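Local coordinates for protein TP_0956 (Treponema pallidum subsp. pallidum, PDB 3U64) that probably serves as the T-component lipoprotein of a TRAP transporter, with tetratricopeptide-type helices suited to binding partner proteins, at residues Asp94-Glu97 and Ala98-Ala102; Thr154-Trp157 and Val158-Tyr162; Asp191-Pro194 and Ser195-Glu198. All coordinates share one frame; numbering follows the deposited sequence.

The three interactions are all local contacts within one all-helical, tetratricopeptide-type chain. Interaction 1 lies at the surface, at the start of helix 96-124. Interaction 2 is buried, within helix 152-166, which packs on later turns of helix 96-124; nearest atoms of the two contacts are about 12 Å apart. Interaction 3 is again at the surface, where helix 176-192 gives way to helix 196-211. Interactions 2 and 3 touch through Tyr156 with Tyr196 and Leu155 with Leu192. The chemistry follows the place: mostly backbone bonds, with an asparagine amide at a phenylalanine edge, in 1, a threonine folded back onto the helix in 2, and a T-shaped aromatic pair beside a sulfate in 3.

Interaction 1 of 3, residues Asp94-Glu97 and Ala98-Ala102; sequences DEFE and AQNEA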
loop_
_atom_site.group_PDB
_atom_site.type_symbol
_atom_site.label_atom_id
_atom_site.label_comp_id
_atom_site.label_asym_id
_atom_site.label_seq_id
_atom_site.Cartn_x
_atom_site.Cartn_y
_atom_site.Cartn_z
ATOM N N ASP A 94 9.256 22.139 12.442
ATOM C CA ASP A 94 10.188 22.476 11.370
ATOM C C ASP A 94 9.740 21.946 10.013
ATOM O O ASP A 94 10.097 22.508 8.975
ATOM C CB ASP A 94 11.605 21.997 11.699
ATOM C CG ASP A 94 11.674 20.507 11.953
ATOM O OD1 ASP A 94 10.614 19.852 11.994
ATOM O OD2 ASP A 94 12.795 19.989 12.126
ATOM N N GLU A 95 8.951 20.874 10.021
ATOM C CA GLU A 95 8.468 20.302 8.775
ATOM C C GLU A 95 7.097 20.822 8.396
ATOM O O GLU A 95 6.260 20.083 7.898
ATOM C CB GLU A 95 8.504 18.774 8.806
ATOM C CG GLU A 95 9.575 18.222 7.873
ATOM C CD GLU A 95 9.916 16.778 8.141
ATOM O OE1 GLU A 95 8.981 15.980 8.377
ATOM O OE2 GLU A 95 11.123 16.444 8.116
ATOM N N PHE A 96 6.882 22.113 8.623
ATOM C CA PHE A 96 5.619 22.768 8.285
ATOM C C PHE A 96 5.296 22.693 6.782
ATOM O O PHE A 96 4.127 22.655 6.396
ATOM C CB PHE A 96 5.645 24.236 8.744
ATOM C CG PHE A 96 6.695 25.068 8.047
ATOM C CD1 PHE A 96 6.378 25.802 6.908
ATOM C CD2 PHE A 96 7.992 25.119 8.532
ATOM C CE1 PHE A 96 7.339 26.570 6.259
ATOM C CE2 PHE A 96 8.973 25.884 7.883
ATOM C CZ PHE A 96 8.644 26.608 6.748
ATOM N N GLU A 97 6.329 22.686 5.943
ATOM C CA GLU A 97 6.134 22.614 4.499
ATOM C C GLU A 97 5.382 21.336 4.120
ATOM O O GLU A 97 4.347 21.392 3.457
ATOM C CB GLU A 97 7.471 22.672 3.762
ATOM C CG GLU A 97 8.249 23.965 3.953
ATOM C CD GLU A 97 9.635 23.911 3.312
ATOM O OE1 GLU A 97 9.766 24.291 2.126
ATOM O OE2 GLU A 97 10.593 23.476 3.994
ATOM N N ALA A 98 5.912 20.190 4.538
ATOM C CA ALA A 98 5.236 18.918 4.333
ATOM C C ALA A 98 3.851 18.925 4.992
ATOM O O ALA A 98 2.909 18.291 4.498
ATOM C CB ALA A 98 6.073 17.782 4.877
ATOM N N GLN A 99 3.720 19.649 6.102
ATOM C CA GLN A 99 2.430 19.749 6.770
ATOM C C GLN A 99 1.401 20.478 5.897
ATOM O O GLN A 99 0.281 19.999 5.688
ATOM C CB GLN A 99 2.554 20.444 8.127
ATOM C CG GLN A 99 1.289 20.305 8.951
ATOM C CD GLN A 99 1.309 21.136 10.213
ATOM O OE1 GLN A 99 1.349 20.595 11.319
ATOM N NE2 GLN A 99 1.259 22.461 10.057
ATOM N N ASN A 100 1.800 21.638 5.396
ATOM C CA ASN A 100 0.951 22.448 4.547
ATOM C C ASN A 100 0.548 21.729 3.283
ATOM O O ASN A 100 -0.596 21.827 2.845
ATOM C CB ASN A 100 1.649 23.767 4.220
ATOM C CG ASN A 100 1.647 24.706 5.397
ATOM O OD1 ASN A 100 0.737 24.664 6.229
ATOM N ND2 ASN A 100 2.675 25.531 5.504
ATOM N N GLU A 101 1.482 20.975 2.717
ATOM C CA GLU A 101 1.184 20.188 1.535
ATOM C C GLU A 101 0.218 19.044 1.851
ATOM O O GLU A 101 -0.643 18.718 1.046
ATOM C CB GLU A 101 2.463 19.630 0.932
ATOM C CG GLU A 101 2.217 18.833 -0.326
ATOM C CD GLU A 101 3.501 18.434 -1.015
ATOM O OE1 GLU A 101 4.540 19.092 -0.772
ATOM O OE2 GLU A 101 3.468 17.457 -1.794
ATOM N N ALA A 102 0.375 18.420 3.014
ATOM C CA ALA A 102 -0.552 17.367 3.423
ATOM C C ALA A 102 -1.928 17.955 3.733
ATOM O O ALA A 102 -2.947 17.360 3.391
ATOM C CB ALA A 102 -0.021 16.608 4.612
#
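Phe96 to Asn100 is the middle of three successive backbone hydrogen bonds of the i to i+4 kind, in which Gln99 N, Asn100 N and Glu101 N bond to Glu95 O, Phe96 O and Glu97 O. The first is the longest, with Gln99 N 3.1 Å from Glu95 O, and also the most bent, at 147° about the hydrogen. The second is short and straighter, with Asn100 N 2.7 Å from Phe96 O. Among the side chains, Phe96 and Asn100 make the nearest approach. Phe96 CD1 lies 4.0 Å from Asn100 ND2. The amide nitrogen sits at the edge of the ring, close to its plane, and the ring and amide planes are turned 69° apart. The Phe96 ring reaches this place with CG between its own N and carbonyl carbon (chi1 63°). Glu97 CG rests 3.6 Å above one face of the ring, near the rim.

Residues 96-102 are the first two turns of helix 96-124, a long helix of this tetratricopeptide-type fold, with Glu95 at the N-cap. The Glu95 carbonyl starts the run of helical bonds. Glu95 and Glu97 are two acidic residues at the N-terminal end of the helix, where their charge would probably suit the helix dipole.

Asn100 carries its amide beside its own N, leaning back over the preceding turn. This brings ND2 within 3.3 Å of Phe96 O, but the angle is poor and no bond is made. Gln99 CB packs against the same carbonyl, 3.2 Å from Phe96 O. One turn further on, Glu101 CB approaches Glu97 O while its carboxylate runs outward on an extended chain. The Asn100 carbonyl is also bonded to the hydroxyl of Ser104.

Interaction 2 of 3, residues Thr154-Trp157 and Val158-Tyr162; sequences TLYW and VGTGY
Thr160 folds back onto the turn before it and grips Tyr156 O twice. Thr160 OG1 donates to Tyr156 O at 2.7 Å, and Thr160 N donates to the same oxygen at 2.9 Å. The two donors come from opposite faces of the carbonyl plane. The hydroxyl can reach because it lies anti to the carbonyl carbon of Thr160 (chi1 -63°). OG1 also sits 3.5 Å above the Tyr156 ring, offset toward the rim.

Tyr156 in turn lies against Trp157: its CE2 is 3.5 Å above one face of the indole. On the far side of the turn, Val158 CG2 packs 3.3 Å from Thr154 O, the oxygen that accepts from Val158 N.

Outside this shell, Ala200, Val201 and Val204 of helix 196-211 pack on Tyr156. Leu70, Arg74, Ile77 and Met78 of helix 66-89 touch Trp157. Thr154 OG1 is hydrogen-bonded to Ser120 OG of helix 96-124. Gly159 and Gly161 add no side-chain bulk to this buried helix. With its hydroxyl bonded to a backbone carbonyl, Thr160 is accommodated beside Val204 without leaving that hydroxyl in need of another acceptor.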
loop_
_atom_site.group_PDB
_atom_site.type_symbol
_atom_site.label_atom_id
_atom_site.label_comp_id
_atom_site.label_asym_id
_atom_site.label_seq_id
_atom_site.Cartn_x
_atom_site.Cartn_y
_atom_site.Cartn_z
ATOM N N THR A 154 -26.795 11.459 3.433
ATOM C CA THR A 154 -26.119 12.177 2.357
ATOM C C THR A 154 -25.834 13.617 2.773
ATOM O O THR A 154 -24.724 14.123 2.575
ATOM C CB THR A 154 -26.944 12.114 1.037
ATOM O OG1 THR A 154 -27.276 10.748 0.764
ATOM C CG2 THR A 154 -26.155 12.684 -0.147
ATOM N N LEU A 155 -26.834 14.262 3.368
ATOM C CA LEU A 155 -26.699 15.634 3.849
ATOM C C LEU A 155 -25.519 15.736 4.807
ATOM O O LEU A 155 -24.703 16.671 4.747
ATOM C CB LEU A 155 -28.004 16.080 4.540
ATOM C CG LEU A 155 -29.125 16.253 3.519
ATOM C CD1 LEU A 155 -30.479 16.459 4.169
ATOM C CD2 LEU A 155 -28.796 17.409 2.603
ATOM N N TYR A 156 -25.433 14.749 5.689
ATOM C CA TYR A 156 -24.424 14.739 6.736
ATOM C C TYR A 156 -23.025 14.676 6.134
ATOM O O TYR A 156 -22.152 15.429 6.539
ATOM C CB TYR A 156 -24.641 13.560 7.699
ATOM C CG TYR A 156 -23.439 13.293 8.608
ATOM C CD1 TYR A 156 -23.124 14.153 9.651
ATOM C CD2 TYR A 156 -22.618 12.187 8.412
ATOM C CE1 TYR A 156 -22.028 13.933 10.467
ATOM C CE2 TYR A 156 -21.511 11.953 9.228
ATOM C CZ TYR A 156 -21.218 12.834 10.250
ATOM O OH TYR A 156 -20.125 12.620 11.070
ATOM N N TRP A 157 -22.823 13.772 5.174
ATOM C CA TRP A 157 -21.500 13.551 4.606
ATOM C C TRP A 157 -21.046 14.701 3.703
ATOM O O TRP A 157 -19.909 15.151 3.801
ATOM C CB TRP A 157 -21.404 12.167 3.932
ATOM C CG TRP A 157 -21.184 11.103 4.994
ATOM C CD1 TRP A 157 -22.084 10.182 5.441
ATOM C CD2 TRP A 157 -19.995 10.924 5.788
ATOM N NE1 TRP A 157 -21.519 9.416 6.436
ATOM C CE2 TRP A 157 -20.250 9.864 6.683
ATOM C CE3 TRP A 157 -18.743 11.550 5.816
ATOM C CZ2 TRP A 157 -19.286 9.401 7.591
ATOM C CZ3 TRP A 157 -17.787 11.098 6.736
ATOM C CH2 TRP A 157 -18.070 10.035 7.610
ATOM N N VAL A 158 -21.958 15.212 2.876
ATOM C CA VAL A 158 -21.675 16.366 2.025
ATOM C C VAL A 158 -21.317 17.575 2.885
ATOM O O VAL A 158 -20.270 18.199 2.688
ATOM C CB VAL A 158 -22.881 16.720 1.103
ATOM C CG1 VAL A 158 -22.630 18.021 0.392
ATOM C CG2 VAL A 158 -23.120 15.609 0.093
ATOM N N GLY A 159 -22.176 17.887 3.854
ATOM C CA GLY A 159 -21.935 19.015 4.738
ATOM C C GLY A 159 -20.615 18.848 5.484
ATOM O O GLY A 159 -19.833 19.802 5.630
ATOM N N THR A 160 -20.363 17.635 5.969
ATOM C CA THR A 160 -19.121 17.383 6.718
ATOM C C THR A 160 -17.893 17.563 5.833
ATOM O O THR A 160 -16.916 18.164 6.256
ATOM C CB THR A 160 -19.110 15.990 7.316
ATOM O OG1 THR A 160 -20.186 15.881 8.262
ATOM C CG2 THR A 160 -17.767 15.672 8.002
ATOM N N GLY A 161 -17.952 17.040 4.604
ATOM C CA GLY A 161 -16.845 17.164 3.669
ATOM C C GLY A 161 -16.477 18.615 3.428
ATOM O O GLY A 161 -15.304 18.998 3.467
ATOM N N TYR A 162 -17.488 19.444 3.203
ATOM C CA TYR A 162 -17.245 20.856 2.929
ATOM C C TYR A 162 -16.719 21.615 4.161
ATOM O O TYR A 162 -15.782 22.403 4.050
ATOM C CB TYR A 162 -18.487 21.531 2.327
ATOM C CG TYR A 162 -18.658 21.287 0.835
ATOM C CD1 TYR A 162 -19.657 20.447 0.355
ATOM C CD2 TYR A 162 -17.812 21.887 -0.090
ATOM C CE1 TYR A 162 -19.815 20.211 -1.006
ATOM C CE2 TYR A 162 -17.974 21.675 -1.461
ATOM C CZ TYR A 162 -18.972 20.833 -1.913
ATOM O OH TYR A 162 -19.133 20.604 -3.274
#

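Interaction 3 of 3, residues Asp191-Pro194 and Ser195-Glu198; sequences DLWP and SYQE. With SO4 (sulfate ion), chain E.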
loop_
_atom_site.group_PDB
_atom_site.type_symbol
_atom_site.label_atom_id
_atom_site.label_comp_id
_atom_site.label_asym_id
_atom_site.label_seq_id
_atom_site.Cartn_x
_atom_site.Cartn_y
_atom_site.Cartn_z
ATOM N N ASP A 191 -32.906 18.851 11.643
ATOM C CA ASP A 191 -34.356 19.035 11.694
ATOM C C ASP A 191 -35.042 17.727 11.348
ATOM O O ASP A 191 -35.981 17.311 12.015
ATOM C CB ASP A 191 -34.818 20.122 10.710
ATOM C CG ASP A 191 -34.209 21.485 11.007
ATOM O OD1 ASP A 191 -33.922 21.764 12.188
ATOM O OD2 ASP A 191 -34.017 22.286 10.066
ATOM N N LEU A 192 -34.560 17.087 10.287
ATOM C CA LEU A 192 -35.147 15.848 9.787
ATOM C C LEU A 192 -35.012 14.699 10.780
ATOM O O LEU A 192 -35.956 13.923 10.984
ATOM C CB LEU A 192 -34.473 15.468 8.455
ATOM C CG LEU A 192 -35.111 16.130 7.233
ATOM C CD1 LEU A 192 -34.310 15.935 5.955
ATOM C CD2 LEU A 192 -36.578 15.616 7.066
ATOM N N TRP A 193 -33.841 14.612 11.419
ATOM C CA TRP A 193 -33.466 13.416 12.166
ATOM C C TRP A 193 -32.385 13.719 13.227
ATOM O O TRP A 193 -31.234 13.286 13.099
ATOM C CB TRP A 193 -33.004 12.358 11.155
ATOM C CG TRP A 193 -32.834 10.975 11.672
ATOM C CD1 TRP A 193 -32.831 10.570 12.977
ATOM C CD2 TRP A 193 -32.623 9.793 10.884
ATOM N NE1 TRP A 193 -32.626 9.209 13.051
ATOM C CE2 TRP A 193 -32.499 8.709 11.782
ATOM C CE3 TRP A 193 -32.522 9.549 9.508
ATOM C CZ2 TRP A 193 -32.281 7.399 11.348
ATOM C CZ3 TRP A 193 -32.312 8.248 9.074
ATOM C CH2 TRP A 193 -32.198 7.183 9.997
ATOM N N PRO A 194 -32.774 14.450 14.293
ATOM C CA PRO A 194 -31.888 14.951 15.359
ATOM C C PRO A 194 -30.924 13.887 15.874
ATOM O O PRO A 194 -29.761 14.196 16.163
ATOM C CB PRO A 194 -32.857 15.307 16.498
ATOM C CG PRO A 194 -34.201 15.452 15.879
ATOM C CD PRO A 194 -34.198 14.762 14.540
ATOM N N SER A 195 -31.412 12.651 15.990
ATOM C CA SER A 195 -30.694 11.583 16.688
ATOM C C SER A 195 -29.748 10.811 15.781
ATOM O O SER A 195 -29.023 9.928 16.243
ATOM C CB SER A 195 -31.687 10.606 17.352
ATOM O OG SER A 195 -32.088 9.585 16.436
ATOM N N TYR A 196 -29.744 11.147 14.496
ATOM C CA TYR A 196 -28.934 10.409 13.512
ATOM C C TYR A 196 -27.496 10.019 13.939
ATOM O O TYR A 196 -26.713 10.859 14.389
ATOM C CB TYR A 196 -28.875 11.189 12.210
ATOM C CG TYR A 196 -28.171 10.458 11.106
ATOM C CD1 TYR A 196 -28.772 9.372 10.477
ATOM C CD2 TYR A 196 -26.908 10.858 10.673
ATOM C CE1 TYR A 196 -28.132 8.697 9.456
ATOM C CE2 TYR A 196 -26.264 10.201 9.650
ATOM C CZ TYR A 196 -26.887 9.114 9.040
ATOM O OH TYR A 196 -26.258 8.433 8.025
ATOM N N GLN A 197 -27.145 8.747 13.756
ATOM C CA GLN A 197 -25.843 8.228 14.182
ATOM C C GLN A 197 -25.443 8.784 15.546
ATOM O O GLN A 197 -24.413 9.461 15.671
ATOM C CB GLN A 197 -24.758 8.591 13.167
ATOM C CG GLN A 197 -25.044 8.155 11.748
ATOM C CD GLN A 197 -24.613 6.729 11.464
ATOM O OE1 GLN A 197 -24.656 5.864 12.338
ATOM N NE2 GLN A 197 -24.181 6.479 10.232
ATOM N N GLU A 198 -26.268 8.533 16.558
ATOM C CA GLU A 198 -25.941 8.956 17.914
ATOM C C GLU A 198 -25.511 10.430 17.983
ATOM O O GLU A 198 -24.555 10.778 18.680
ATOM C CB GLU A 198 -24.856 8.035 18.489
ATOM C CG GLU A 198 -25.265 6.565 18.471
ATOM C CD GLU A 198 -24.169 5.632 18.961
ATOM O OE1 GLU A 198 -23.257 5.312 18.162
ATOM O OE2 GLU A 198 -24.226 5.210 20.144
HETATM S S SO4 E . -35.610 11.268 15.854
HETATM O O1 SO4 E . -35.434 10.026 15.096
HETATM O O2 SO4 E . -36.486 12.200 15.138
HETATM O O3 SO4 E . -36.199 10.914 17.147
HETATM O O4 SO4 E . -34.310 11.900 16.064
HETATM O O HOH W 1 -27.126 13.595 14.383
#
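Trp193 and Tyr196 both swing their rings opposite the backbone N (chi1 -168° and -175°), and the two side chains meet across a tight turn. They form a T-shaped, edge-to-face pair. The edge of Tyr196 points at the face of Trp193, with the planes 69° apart. Tyr196 CD1 stands 3.7 Å above the indole, over its centre. Tyr196 CB adds a CH-pi contact to the five-membered ring of Trp193, 4.0 Å from its centroid and nearly on the ring normal.

The turn itself is a type I beta turn from Trp193 to Tyr196, with Pro194 and Ser195 at its corners. Tyr196 N donates to Trp193 O at 3.0 Å, approaching from above the carbonyl plane. A water donates to both Pro194 O and Tyr196 O and so bridges the turn to the start of the next helix.

A sulfate, probably from the crystallisation liquor, lies by the corner residues. Ser195 N donates to sulfate O4 at 3.0 Å. Ser195 OG gives a weak second bond to the same oxygen at 3.2 Å. That hydroxyl also lies at the edge of the indole, 3.4 Å from Trp193 NE1. Pro194 CD approaches O4 as well. Arg149 also bonds the sulfate and makes a cation-pi contact with Trp193, so one guanidinium group serves both the anion and the ring.

The turn joins helix 176-192 to helix 196-211 in this tetratricopeptide-type fold. Val152 of helix 152-166 touches Leu192, Trp193 and Tyr196. Tyr233 of helix 220-233 packs on Pro194 and Ser195, and Pro194 O accepts a hydrogen bond from Trp202 in helix 196-211.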